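Local atomic coordinates of chitin oligosaccahride binding protein NagB1 (Paenibacillus sp. FPU-7, PDB entry 7EHP), a protein that binds the chitin oligosaccharides N,N'-diacetylchitobiose and N,N',N''-triacetylchitotriose, probably as the extracellular receptor of a sugar uptake system. Residues P53-A57 with A58-P62; L143-V146 with A147-K151; Q223-A226 with E227-A231; Q343-E346 with L347-P351; K385-K388 with V389-A393. All coordinates share one frame; numbering follows the deposited sequence.

Contact 1. Residues P53-A57 with A58-P62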
loop_
_atom_site.group_PDB
_atom_site.type_symbol
_atom_site.label_atom_id
_atom_site.label_comp_id
_atom_site.label_asym_id
_atom_site.label_seq_id
_atom_site.Cartn_x
_atom_site.Cartn_y
_atom_site.Cartn_z
ATOM N N PRO A 53 -14.315 -2.359 9.559
ATOM C CA PRO A 53 -14.812 -1.287 10.445
ATOM C C PRO A 53 -16.167 -1.600 11.043
ATOM O O PRO A 53 -16.400 -1.323 12.226
ATOM C CB PRO A 53 -14.877 -0.072 9.504
ATOM C CG PRO A 53 -13.764 -0.311 8.569
ATOM C CD PRO A 53 -13.921 -1.795 8.253
ATOM N N ALA A 54 -17.069 -2.186 10.256
ATOM C CA ALA A 54 -18.384 -2.531 10.779
ATOM C C ALA A 54 -18.273 -3.594 11.867
ATOM O O ALA A 54 -18.838 -3.441 12.957
ATOM C CB ALA A 54 -19.295 -3.010 9.649
ATOM N N GLU A 55 -17.537 -4.678 11.586
ATOM C CA GLU A 55 -17.348 -5.735 12.580
ATOM C C GLU A 55 -16.687 -5.201 13.841
ATOM O O GLU A 55 -17.028 -5.617 14.953
ATOM C CB GLU A 55 -16.525 -6.875 11.978
ATOM C CG GLU A 55 -17.192 -7.493 10.763
ATOM C CD GLU A 55 -16.263 -8.356 9.936
ATOM O OE1 GLU A 55 -16.756 -9.356 9.381
ATOM O OE2 GLU A 55 -15.054 -8.035 9.825
ATOM N N MET A 56 -15.740 -4.281 13.697
ATOM C CA MET A 56 -15.107 -3.704 14.877
ATOM C C MET A 56 -16.113 -2.918 15.709
ATOM O O MET A 56 -16.106 -2.998 16.941
ATOM C CB MET A 56 -13.934 -2.812 14.467
ATOM C CG MET A 56 -12.686 -3.579 14.053
ATOM S SD MET A 56 -11.980 -4.577 15.396
ATOM C CE MET A 56 -10.584 -5.321 14.558
ATOM N N ALA A 57 -16.997 -2.164 15.056
ATOM C CA ALA A 57 -17.954 -1.364 15.813
ATOM C C ALA A 57 -18.929 -2.247 16.578
ATOM O O ALA A 57 -19.309 -1.925 17.709
ATOM C CB ALA A 57 -18.709 -0.423 14.881
ATOM N N ALA A 58 -19.362 -3.349 15.963
ATOM C CA ALA A 58 -20.281 -4.289 16.593
ATOM C C ALA A 58 -19.587 -5.205 17.589
ATOM O O ALA A 58 -20.272 -5.886 18.365
ATOM C CB ALA A 58 -20.985 -5.129 15.524
ATOM N N GLY A 59 -18.256 -5.244 17.578
ATOM C CA GLY A 59 -17.499 -6.067 18.495
ATOM C C GLY A 59 -17.336 -7.518 18.106
ATOM O O GLY A 59 -17.005 -8.335 18.970
ATOM N N ASN A 60 -17.558 -7.881 16.841
ATOM C CA ASN A 60 -17.365 -9.261 16.384
ATOM C C ASN A 60 -16.419 -9.336 15.179
ATOM O O ASN A 60 -16.772 -9.870 14.121
ATOM C CB ASN A 60 -18.716 -9.913 16.082
ATOM C CG ASN A 60 -19.438 -9.274 14.898
ATOM O OD1 ASN A 60 -19.194 -8.116 14.555
ATOM N ND2 ASN A 60 -20.341 -10.030 14.275
ATOM N N PRO A 61 -15.186 -8.854 15.319
ATOM C CA PRO A 61 -14.209 -8.996 14.231
ATOM C C PRO A 61 -13.778 -10.444 14.088
ATOM O O PRO A 61 -14.009 -11.257 14.998
ATOM C CB PRO A 61 -13.041 -8.121 14.703
ATOM C CG PRO A 61 -13.116 -8.244 16.195
ATOM C CD PRO A 61 -14.587 -8.156 16.473
ATOM N N PRO A 62 -13.126 -10.808 12.982
ATOM C CA PRO A 62 -12.563 -12.157 12.882
ATOM C C PRO A 62 -11.534 -12.359 13.980
ATOM O O PRO A 62 -11.146 -11.418 14.677
ATOM C CB PRO A 62 -11.924 -12.169 11.488
ATOM C CG PRO A 62 -12.655 -11.069 10.742
ATOM C CD PRO A 62 -12.782 -10.012 11.792
HETATM O O HOH W 1 -16.862 -11.587 11.617
#

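Contact 2. Residues L143-V146 with A147-K151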
loop_
_atom_site.group_PDB
_atom_site.type_symbol
_atom_site.label_atom_id
_atom_site.label_comp_id
_atom_site.label_asym_id
_atom_site.label_seq_id
_atom_site.Cartn_x
_atom_site.Cartn_y
_atom_site.Cartn_z
ATOM N N LEU A 143 10.484 13.712 -16.828
ATOM C CA LEU A 143 9.267 12.901 -16.885
ATOM C C LEU A 143 8.358 13.344 -18.023
ATOM O O LEU A 143 7.814 12.507 -18.758
ATOM C CB LEU A 143 8.527 12.985 -15.549
ATOM C CG LEU A 143 7.282 12.116 -15.335
ATOM C CD1 LEU A 143 7.522 10.670 -15.752
ATOM C CD2 LEU A 143 6.839 12.192 -13.871
ATOM N N MET A 144 8.192 14.660 -18.184
ATOM C CA MET A 144 7.348 15.199 -19.244
ATOM C C MET A 144 7.841 14.750 -20.617
ATOM O O MET A 144 7.047 14.371 -21.482
ATOM C CB MET A 144 7.347 16.722 -19.144
ATOM C CG MET A 144 6.652 17.308 -17.909
ATOM S SD MET A 144 5.092 16.545 -17.426
ATOM C CE MET A 144 4.073 17.313 -18.623
ATOM N N ASP A 145 9.158 14.776 -20.823
ATOM C CA ASP A 145 9.745 14.317 -22.082
ATOM C C ASP A 145 9.476 12.828 -22.312
ATOM O O ASP A 145 9.061 12.415 -23.404
ATOM C CB ASP A 145 11.249 14.613 -22.054
ATOM C CG ASP A 145 11.957 14.189 -23.309
ATOM O OD1 ASP A 145 11.614 14.705 -24.398
ATOM O OD2 ASP A 145 12.857 13.321 -23.198
ATOM N N VAL A 146 9.702 12.005 -21.281
ATOM C CA VAL A 146 9.458 10.567 -21.382
ATOM C C VAL A 146 8.000 10.306 -21.729
ATOM O O VAL A 146 7.688 9.543 -22.651
ATOM C CB VAL A 146 9.855 9.872 -20.066
ATOM C CG1 VAL A 146 9.300 8.443 -20.004
ATOM C CG2 VAL A 146 11.361 9.882 -19.908
ATOM N N ALA A 147 7.088 10.968 -21.008
ATOM C CA ALA A 147 5.659 10.759 -21.210
ATOM C C ALA A 147 5.217 11.209 -22.598
ATOM O O ALA A 147 4.424 10.520 -23.262
ATOM C CB ALA A 147 4.879 11.506 -20.126
ATOM N N ALA A 148 5.714 12.370 -23.048
ATOM C CA ALA A 148 5.382 12.873 -24.385
ATOM C C ALA A 148 5.870 11.930 -25.484
ATOM O O ALA A 148 5.145 11.667 -26.451
ATOM C CB ALA A 148 5.976 14.266 -24.582
ATOM N N LYS A 149 7.097 11.415 -25.355
ATOM C CA LYS A 149 7.612 10.458 -26.335
ATOM C C LYS A 149 6.863 9.135 -26.267
ATOM O O LYS A 149 6.547 8.541 -27.306
ATOM C CB LYS A 149 9.109 10.232 -26.116
ATOM C CG LYS A 149 9.952 11.493 -26.313
ATOM C CD LYS A 149 11.432 11.199 -26.419
ATOM C CE LYS A 149 12.187 12.463 -26.828
ATOM N NZ LYS A 149 13.553 12.500 -26.245
ATOM N N ALA A 150 6.575 8.652 -25.054
ATOM C CA ALA A 150 5.813 7.416 -24.928
ATOM C C ALA A 150 4.480 7.541 -25.646
ATOM O O ALA A 150 4.097 6.666 -26.435
ATOM C CB ALA A 150 5.600 7.067 -23.448
ATOM N N LYS A 151 3.761 8.637 -25.384
ATOM C CA LYS A 151 2.454 8.836 -26.000
ATOM C C LYS A 151 2.576 8.993 -27.509
ATOM O O LYS A 151 1.747 8.473 -28.266
ATOM C CB LYS A 151 1.781 10.060 -25.389
ATOM C CG LYS A 151 0.271 10.054 -25.467
ATOM C CD LYS A 151 -0.283 11.216 -24.650
ATOM C CE LYS A 151 -1.774 11.340 -24.815
ATOM N NZ LYS A 151 -2.450 10.058 -24.437
#

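Contact 3. Residues Q223-A226 with E227-A231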
loop_
_atom_site.group_PDB
_atom_site.type_symbol
_atom_site.label_atom_id
_atom_site.label_comp_id
_atom_site.label_asym_id
_atom_site.label_seq_id
_atom_site.Cartn_x
_atom_site.Cartn_y
_atom_site.Cartn_z
ATOM N N GLN A 223 -12.041 1.322 -14.905
ATOM C CA GLN A 223 -11.191 0.146 -14.765
ATOM C C GLN A 223 -10.846 -0.118 -13.307
ATOM O O GLN A 223 -10.386 0.783 -12.597
ATOM C CB GLN A 223 -9.913 0.314 -15.581
ATOM C CG GLN A 223 -10.167 0.354 -17.069
ATOM C CD GLN A 223 -9.170 1.227 -17.778
ATOM O OE1 GLN A 223 -7.967 1.190 -17.477
ATOM N NE2 GLN A 223 -9.664 2.071 -18.682
ATOM N N LYS A 224 -11.036 -1.367 -12.886
ATOM C CA LYS A 224 -10.616 -1.842 -11.573
ATOM C C LYS A 224 -9.090 -1.847 -11.467
ATOM O O LYS A 224 -8.375 -1.896 -12.470
ATOM C CB LYS A 224 -11.156 -3.261 -11.314
ATOM C CG LYS A 224 -10.789 -4.315 -12.403
ATOM C CD LYS A 224 -11.537 -5.681 -12.235
ATOM C CE LYS A 224 -11.646 -6.494 -13.556
ATOM N NZ LYS A 224 -12.852 -6.164 -14.407
ATOM N N TYR A 225 -8.601 -1.827 -10.224
ATOM C CA TYR A 225 -7.170 -1.781 -9.930
ATOM C C TYR A 225 -6.324 -2.708 -10.806
ATOM O O TYR A 225 -5.332 -2.276 -11.403
ATOM C CB TYR A 225 -6.964 -2.112 -8.452
ATOM C CG TYR A 225 -5.515 -2.190 -7.995
ATOM C CD1 TYR A 225 -4.567 -1.256 -8.419
ATOM C CD2 TYR A 225 -5.107 -3.180 -7.106
ATOM C CE1 TYR A 225 -3.236 -1.315 -7.968
ATOM C CE2 TYR A 225 -3.790 -3.256 -6.646
ATOM C CZ TYR A 225 -2.864 -2.328 -7.073
ATOM O OH TYR A 225 -1.568 -2.416 -6.609
ATOM N N ALA A 226 -6.702 -3.990 -10.898
ATOM C CA ALA A 226 -5.892 -4.957 -11.642
ATOM C C ALA A 226 -5.658 -4.561 -13.095
ATOM O O ALA A 226 -4.679 -5.015 -13.702
ATOM C CB ALA A 226 -6.548 -6.340 -11.618
ATOM N N GLU A 227 -6.540 -3.755 -13.679
ATOM C CA GLU A 227 -6.421 -3.427 -15.097
ATOM C C GLU A 227 -5.194 -2.567 -15.391
ATOM O O GLU A 227 -4.603 -2.682 -16.472
ATOM C CB GLU A 227 -7.711 -2.741 -15.566
ATOM C CG GLU A 227 -8.881 -3.724 -15.522
ATOM C CD GLU A 227 -10.145 -3.222 -16.184
ATOM O OE1 GLU A 227 -10.163 -3.102 -17.426
ATOM O OE2 GLU A 227 -11.134 -2.985 -15.454
ATOM N N GLN A 228 -4.773 -1.720 -14.448
ATOM C CA GLN A 228 -3.524 -0.997 -14.675
ATOM C C GLN A 228 -2.335 -1.948 -14.701
ATOM O O GLN A 228 -1.385 -1.745 -15.471
ATOM C CB GLN A 228 -3.356 0.103 -13.630
ATOM C CG GLN A 228 -2.799 -0.293 -12.276
ATOM C CD GLN A 228 -2.318 0.933 -11.508
ATOM O OE1 GLN A 228 -2.886 2.020 -11.650
ATOM N NE2 GLN A 228 -1.275 0.765 -10.691
ATOM N N GLN A 229 -2.405 -3.027 -13.926
ATOM C CA GLN A 229 -1.332 -4.007 -13.934
ATOM C C GLN A 229 -1.371 -4.843 -15.205
ATOM O O GLN A 229 -0.320 -5.200 -15.750
ATOM C CB GLN A 229 -1.431 -4.879 -12.679
ATOM C CG GLN A 229 -1.184 -4.052 -11.404
ATOM C CD GLN A 229 -1.417 -4.812 -10.112
ATOM O OE1 GLN A 229 -1.868 -5.958 -10.112
ATOM N NE2 GLN A 229 -1.087 -4.180 -8.994
ATOM N N TYR A 230 -2.570 -5.146 -15.711
ATOM C CA TYR A 230 -2.642 -5.784 -17.020
ATOM C C TYR A 230 -1.949 -4.920 -18.069
ATOM O O TYR A 230 -1.076 -5.398 -18.805
ATOM C CB TYR A 230 -4.093 -6.027 -17.431
ATOM C CG TYR A 230 -4.965 -6.849 -16.506
ATOM C CD1 TYR A 230 -4.436 -7.791 -15.618
ATOM C CD2 TYR A 230 -6.350 -6.699 -16.555
ATOM C CE1 TYR A 230 -5.298 -8.556 -14.784
ATOM C CE2 TYR A 230 -7.199 -7.435 -15.733
ATOM C CZ TYR A 230 -6.683 -8.355 -14.858
ATOM O OH TYR A 230 -7.579 -9.051 -14.084
ATOM N N ALA A 231 -2.322 -3.632 -18.141
ATOM C CA ALA A 231 -1.804 -2.763 -19.197
ATOM C C ALA A 231 -0.291 -2.708 -19.157
ATOM O O ALA A 231 0.373 -2.837 -20.192
ATOM C CB ALA A 231 -2.389 -1.353 -19.079
#

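Contact 4. Residues Q343-E346 with L347-P351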
loop_
_atom_site.group_PDB
_atom_site.type_symbol
_atom_site.label_atom_id
_atom_site.label_comp_id
_atom_site.label_asym_id
_atom_site.label_seq_id
_atom_site.Cartn_x
_atom_site.Cartn_y
_atom_site.Cartn_z
ATOM N N GLN A 343 17.149 -0.812 -3.566
ATOM C CA GLN A 343 17.931 0.363 -3.927
ATOM C C GLN A 343 17.141 1.647 -3.685
ATOM O O GLN A 343 17.585 2.537 -2.950
ATOM C CB GLN A 343 18.336 0.212 -5.395
ATOM C CG GLN A 343 19.142 1.298 -6.049
ATOM C CD GLN A 343 19.348 1.002 -7.540
ATOM O OE1 GLN A 343 18.848 -0.001 -8.067
ATOM N NE2 GLN A 343 20.084 1.872 -8.220
ATOM N N ALA A 344 15.946 1.747 -4.279
ATOM C CA ALA A 344 15.155 2.966 -4.147
ATOM C C ALA A 344 14.635 3.181 -2.732
ATOM O O ALA A 344 14.257 4.305 -2.397
ATOM C CB ALA A 344 13.978 2.956 -5.129
ATOM N N SER A 345 14.608 2.141 -1.897
ATOM C CA SER A 345 14.128 2.285 -0.529
ATOM C C SER A 345 15.177 2.865 0.400
ATOM O O SER A 345 14.870 3.135 1.564
ATOM C CB SER A 345 13.675 0.940 0.034
ATOM O OG SER A 345 14.766 0.276 0.640
ATOM N N GLU A 346 16.408 3.041 -0.074
ATOM C CA GLU A 346 17.438 3.636 0.763
ATOM C C GLU A 346 17.155 5.108 1.032
ATOM O O GLU A 346 17.741 5.679 1.958
ATOM C CB GLU A 346 18.801 3.446 0.094
ATOM C CG GLU A 346 19.128 1.983 -0.166
ATOM C CD GLU A 346 20.606 1.708 -0.319
ATOM O OE1 GLU A 346 21.317 2.578 -0.870
ATOM O OE2 GLU A 346 21.052 0.623 0.119
ATOM N N LEU A 347 16.258 5.725 0.256
ATOM C CA LEU A 347 15.912 7.130 0.428
ATOM C C LEU A 347 15.118 7.347 1.712
ATOM O O LEU A 347 14.594 6.413 2.323
ATOM C CB LEU A 347 15.097 7.645 -0.763
ATOM C CG LEU A 347 15.487 7.129 -2.147
ATOM C CD1 LEU A 347 14.539 7.662 -3.226
ATOM C CD2 LEU A 347 16.938 7.485 -2.460
ATOM N N ARG A 348 15.043 8.608 2.119
ATOM C CA ARG A 348 14.198 8.987 3.242
ATOM C C ARG A 348 12.748 8.630 2.938
ATOM O O ARG A 348 12.296 8.723 1.793
ATOM C CB ARG A 348 14.342 10.481 3.512
ATOM C CG ARG A 348 15.494 10.841 4.443
ATOM C CD ARG A 348 15.424 12.306 4.770
ATOM N NE ARG A 348 15.488 13.064 3.530
ATOM C CZ ARG A 348 14.593 13.976 3.173
ATOM N NH1 ARG A 348 13.563 14.235 3.978
ATOM N NH2 ARG A 348 14.721 14.617 2.013
ATOM N N GLN A 349 12.016 8.200 3.958
ATOM C CA GLN A 349 10.725 7.567 3.728
ATOM C C GLN A 349 9.600 8.304 4.426
ATOM O O GLN A 349 9.788 8.893 5.491
ATOM C CB GLN A 349 10.741 6.116 4.194
ATOM C CG GLN A 349 12.022 5.450 3.819
ATOM C CD GLN A 349 11.827 4.021 3.478
ATOM O OE1 GLN A 349 10.860 3.392 3.911
ATOM N NE2 GLN A 349 12.704 3.499 2.631
ATOM N N PHE A 350 8.421 8.250 3.812
ATOM C CA PHE A 350 7.214 8.713 4.467
ATOM C C PHE A 350 6.133 7.650 4.343
ATOM O O PHE A 350 6.108 6.894 3.363
ATOM C CB PHE A 350 6.728 10.061 3.887
ATOM C CG PHE A 350 6.526 10.080 2.392
ATOM C CD1 PHE A 350 7.593 10.315 1.527
ATOM C CD2 PHE A 350 5.255 9.957 1.849
ATOM C CE1 PHE A 350 7.407 10.369 0.148
ATOM C CE2 PHE A 350 5.065 10.014 0.473
ATOM C CZ PHE A 350 6.141 10.214 -0.378
ATOM N N PRO A 351 5.251 7.542 5.327
ATOM C CA PRO A 351 4.190 6.533 5.257
ATOM C C PRO A 351 3.071 6.981 4.327
ATOM O O PRO A 351 2.985 8.139 3.921
ATOM C CB PRO A 351 3.703 6.418 6.710
ATOM C CG PRO A 351 4.018 7.741 7.320
ATOM C CD PRO A 351 5.289 8.216 6.636
#

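Contact 5. Residues K385-K388 with V389-A393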
loop_
_atom_site.group_PDB
_atom_site.type_symbol
_atom_site.label_atom_id
_atom_site.label_comp_id
_atom_site.label_asym_id
_atom_site.label_seq_id
_atom_site.Cartn_x
_atom_site.Cartn_y
_atom_site.Cartn_z
ATOM N N LYS A 385 -13.043 21.241 -0.394
ATOM C CA LYS A 385 -13.801 20.179 0.255
ATOM C C LYS A 385 -12.914 19.349 1.181
ATOM O O LYS A 385 -13.325 18.995 2.299
ATOM C CB LYS A 385 -14.456 19.308 -0.814
ATOM C CG LYS A 385 -15.172 18.094 -0.281
ATOM C CD LYS A 385 -16.397 18.480 0.537
ATOM C CE LYS A 385 -17.270 17.245 0.801
ATOM N NZ LYS A 385 -18.306 17.472 1.843
ATOM N N MET A 386 -11.689 19.035 0.744
ATOM C CA MET A 386 -10.764 18.311 1.612
ATOM C C MET A 386 -10.534 19.056 2.912
ATOM O O MET A 386 -10.506 18.446 3.989
ATOM C CB MET A 386 -9.428 18.067 0.903
ATOM C CG MET A 386 -9.527 17.046 -0.212
ATOM S SD MET A 386 -10.191 15.510 0.456
ATOM C CE MET A 386 -8.973 15.168 1.732
ATOM N N GLN A 387 -10.366 20.378 2.844
ATOM C CA GLN A 387 -10.049 21.087 4.077
ATOM C C GLN A 387 -11.248 21.131 5.012
ATOM O O GLN A 387 -11.088 20.981 6.227
ATOM C CB GLN A 387 -9.526 22.494 3.798
ATOM C CG GLN A 387 -9.044 23.178 5.085
ATOM C CD GLN A 387 -7.980 22.370 5.811
ATOM O OE1 GLN A 387 -7.240 21.594 5.195
ATOM N NE2 GLN A 387 -7.883 22.561 7.125
ATOM N N LYS A 388 -12.454 21.326 4.478
ATOM C CA LYS A 388 -13.626 21.336 5.352
ATOM C C LYS A 388 -13.768 20.002 6.070
ATOM O O LYS A 388 -13.991 19.965 7.283
ATOM C CB LYS A 388 -14.894 21.669 4.558
ATOM C CG LYS A 388 -14.961 23.140 4.178
ATOM C CD LYS A 388 -16.267 23.536 3.507
ATOM C CE LYS A 388 -16.202 24.989 3.022
ATOM N NZ LYS A 388 -16.129 25.969 4.157
ATOM N N VAL A 389 -13.630 18.892 5.336
ATOM C CA VAL A 389 -13.738 17.579 5.965
ATOM C C VAL A 389 -12.606 17.384 6.963
ATOM O O VAL A 389 -12.799 16.806 8.040
ATOM C CB VAL A 389 -13.766 16.476 4.895
ATOM C CG1 VAL A 389 -13.666 15.094 5.532
ATOM C CG2 VAL A 389 -15.039 16.588 4.101
ATOM N N GLN A 390 -11.416 17.889 6.631
ATOM C CA GLN A 390 -10.283 17.794 7.546
ATOM C C GLN A 390 -10.566 18.522 8.856
ATOM O O GLN A 390 -10.242 18.013 9.938
ATOM C CB GLN A 390 -9.035 18.360 6.875
ATOM C CG GLN A 390 -7.754 18.103 7.646
ATOM C CD GLN A 390 -7.484 16.643 7.797
ATOM O OE1 GLN A 390 -7.111 15.979 6.836
ATOM N NE2 GLN A 390 -7.661 16.121 9.008
ATOM N N GLU A 391 -11.177 19.713 8.782
ATOM C CA GLU A 391 -11.530 20.444 9.998
ATOM C C GLU A 391 -12.529 19.660 10.832
ATOM O O GLU A 391 -12.407 19.589 12.063
ATOM C CB GLU A 391 -12.125 21.823 9.682
ATOM C CG GLU A 391 -11.516 22.641 8.562
ATOM C CD GLU A 391 -10.384 23.522 9.022
ATOM O OE1 GLU A 391 -9.952 24.417 8.250
ATOM O OE2 GLU A 391 -9.916 23.288 10.153
ATOM N N ASP A 392 -13.556 19.100 10.172
ATOM C CA ASP A 392 -14.581 18.322 10.868
ATOM C C ASP A 392 -13.984 17.086 11.529
ATOM O O ASP A 392 -14.304 16.768 12.679
ATOM C CB ASP A 392 -15.684 17.899 9.894
ATOM C CG ASP A 392 -16.587 19.043 9.484
ATOM O OD1 ASP A 392 -16.264 20.209 9.795
ATOM O OD2 ASP A 392 -17.631 18.766 8.855
ATOM N N ALA A 393 -13.133 16.359 10.798
ATOM C CA ALA A 393 -12.485 15.173 11.348
ATOM C C ALA A 393 -11.651 15.522 12.572
ATOM O O ALA A 393 -11.719 14.834 13.596
ATOM C CB ALA A 393 -11.621 14.501 10.277
#

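Contact 1. Residues P53-A57 with A58-P62
Asn60 N reaches back to Glu55 O (3.0 Å) and Gly59 N makes a weak bond to Met56 O (3.2 Å), the two bonds of a Schellman motif that ends helix 44-58, with Gly59 at C-prime and a positive phi of 83°. Just before them, Ala58 N makes the last regular helical bond, to Ala54 O (3.1 Å). Past the glycine the chain runs back alongside the last turn, which brings Pro61 and Pro62 against the side chains of Met56 and Glu55. Met56 leaves its CA with CG beside the backbone N (chi1 -76°) and then bends at chi2 (-63°), laying its thioether across the Pro61 ring at about a right angle; CE meets Pro61 CB at 3.7 Å and SD is almost as near. An alanine in place of Met56 would probably open a gap beside the Pro61 ring, where Tyr76 and Leu82 also touch the methionine. Glu55 instead stretches out from CG, and its OE2 comes 3.6 Å from Pro62 CD. A water donates to both Glu55 OE1 (3.2 Å) and Asn60 O (3.0 Å), bridging the carboxylate to the loop, while OE1 also forms a salt bridge with Arg6 of strand 3-7. Met56 O has a second donor in Arg81 NE. Carbonyls of the last turn are thus taken up by the reversing chain and by Arg81, whereas the charge of Glu55, paired with Arg6, ties the helix to strand 3-7 and is probably kept ionised.

Contact 2. Residues L143-V146 with A147-K151
Asp145 sets CG opposite its own backbone N, beside the carbonyl carbon (chi1 -180°), while Lys149 starts with CG beside its N (chi1 -63°) and runs out nearly straight until a bend at chi4 (148°). The two charged ends meet one turn apart, an i to i+4 salt bridge on helix 140-152 of the solute-binding fold. The aliphatic part of the lysine shares in the contact: its CG passes Asp145 O at 3.2 Å, and CE lies 3.4 Å from Asp145 OD1. Beneath the pair the backbone bonds are regular, from Ala147 N to Leu143 O (2.8 Å), Lys149 N to Asp145 O (2.9 Å) and Ala150 N to Val146 O (2.8 Å). Other side chains of the helix pack on the protein. Leu143, Val146 and Ala150 meet strand 237-243, Ala147 touches Pro157 and Tyr215, and Met144 reaches helix 198-213. The CB of Ala147 sits 3.4 Å from Leu143 O, and Lys151 touches Pro157 as well. The ammonium NZ of Lys149 approaches the syn lone pair of Asp145 OD2 at 3.2 Å.

Contact 3. Residues Q223-A226 with E227-A231
Glu227 turns its carboxylate back past the start of helix 225-233 and takes the backbone N-H of Lys224 on OE2 (3.0 Å), the donor standing above the carboxylate plane. In return Glu227 N bonds to Lys224 O (2.9 Å), so the two residues grip each other through both backbone and side chain. The ammonium of Lys224 adds a long ion pair, NZ to Glu227 OE2 at 3.8 Å, and Lys224 CG rests against the same oxygen. With CG anti to its carbonyl carbon (chi1 -67°) and an extended chain, Glu227 crosses Gln223 at about a right angle, and its OE1 lies 3.5 Å from Gln223 CG. The next bonds carry the helix on: Gln228 N to Tyr225 O, and Tyr230 N to Ala226 O (2.9 Å), the latter in the carbonyl plane. Ala226 O also sits 3.3 Å above the plane of the Tyr230 ring, offset toward its rim, and Ala226 CB touches Tyr230 CZ (3.8 Å). On another side of the helix Gln229 CD lies over one face of the Tyr225 ring, the amide tilted 61° against it, while Gln228 NE2 stands at the ring edge. The polar ends here are engaged elsewhere: Tyr225 OH bonds to Asp242 and to Trp245, and Gln229 NE2 to the other oxygen of Asp242. The side chain of Tyr225, its ring edge-to-face with Trp166, is about 4 Å from a bound N-acetylglucosamine, so this first turn probably lines the sugar site; aromatic side chains beside the sugar are familiar in carbohydrate-binding proteins.

Contact 4. Residues Q343-E346 with L347-P351
Leu347 meets Ala344, and Gln349 meets Ser345, round a type I beta turn from Ala344 to Leu347 that follows helix 336-344. The polar link is the amide of Gln349: NE2 is placed 2.4 Å from Ser345 O, too short to be trusted, so the bond is doubtful as modelled. The same nitrogen makes a weak bond to Leu347 O (3.5 Å). A bend at chi2 (-145°) curls the glutamine chain back over the strand start and puts NE2 near both carbonyls, while its OE1 bonds to Tyr117 OH. Ser345 OG turns to Ile342 O inside the helix and takes no part in the link. The close packing is made by Leu347, whose CG sits 3.1 Å from Ala344 O, with CD1 at 3.5 Å, so the branch of the leucine lies against the carbonyl of the turn's first residue. Around the turn, Leu347 meets Ser266, Ala344 and Gln349 touch Ile278, and Ser345 rests on Tyr117 and Val119. Strand 348-350 itself pairs in parallel with strand 277-288 through backbone bonds of Arg348 and Phe350. Taken chemically, the bond between Gln349 OE1 and Tyr117 OH probably orients the amide at this join of helix and strand, and the approach of NE2 to the turn carbonyls is only suggestive of a further hold.

Contact 5. Residues K385-K388 with V389-A393
Gln387 and Glu391 meet with amide and carboxylate planes almost perpendicular, 89° apart. The N-H of Gln387 NE2 points within the amide plane at Glu391 OE1 (3.0 Å) along a nearly straight bond of 170°, but reaches that oxygen from above the carboxylate plane. A bend at chi2 (56°) carries the amide along the helix to the next turn. Gln387 OE1 lies 4.1 Å from Gln390 CB and bonds to the backbone N of Trp195. Replacing Gln387 by an alanine would probably leave Trp195 N and Glu391 OE1 each without this partner. This is an i to i+4 contact on helix 379-396, a long helix near the C terminus that packs against helix 359-373 and the Arg194-Thr196 loop. Backbone bonds run beneath it, such as Val389 N to Lys385 O (3.1 Å) and Asp392 N to Lys388 O (3.0 Å). Gln390 bonds through OE1 to Trp195 NE1 and through NE2 to Gln358 and Asn394, so Gln387 and Gln390 hold the backbone and the ring nitrogen of the same Trp195. Val389 touches Thr364, and its CG2 has Lys385 CE 4.0 Å away. Glu391 OE1 also forms a long, weak ion pair with Arg194.

Overall arrangement
From the N terminus the five contacts come strictly in series, none enclosing or crossing another, and each is local. Contact 1 closes the turn that leads from helix 44-58 toward strand 64-68; contact 2 covers most of helix 140-152; contact 3 starts helix 225-233; contact 4 turns the chain from helix 336-344 into strand 348-350, which pairs with strand 277-288; contact 5 lies on helix 379-396, which packs on helix 359-373. Contacts 1 and 2 stand farthest apart, with centres about 47 Å from each other, on opposite sides of the chain's centre. Strand 237-243 receives packing from the helices of contacts 2 and 3, and contact 3 approaches the bound sugar directly.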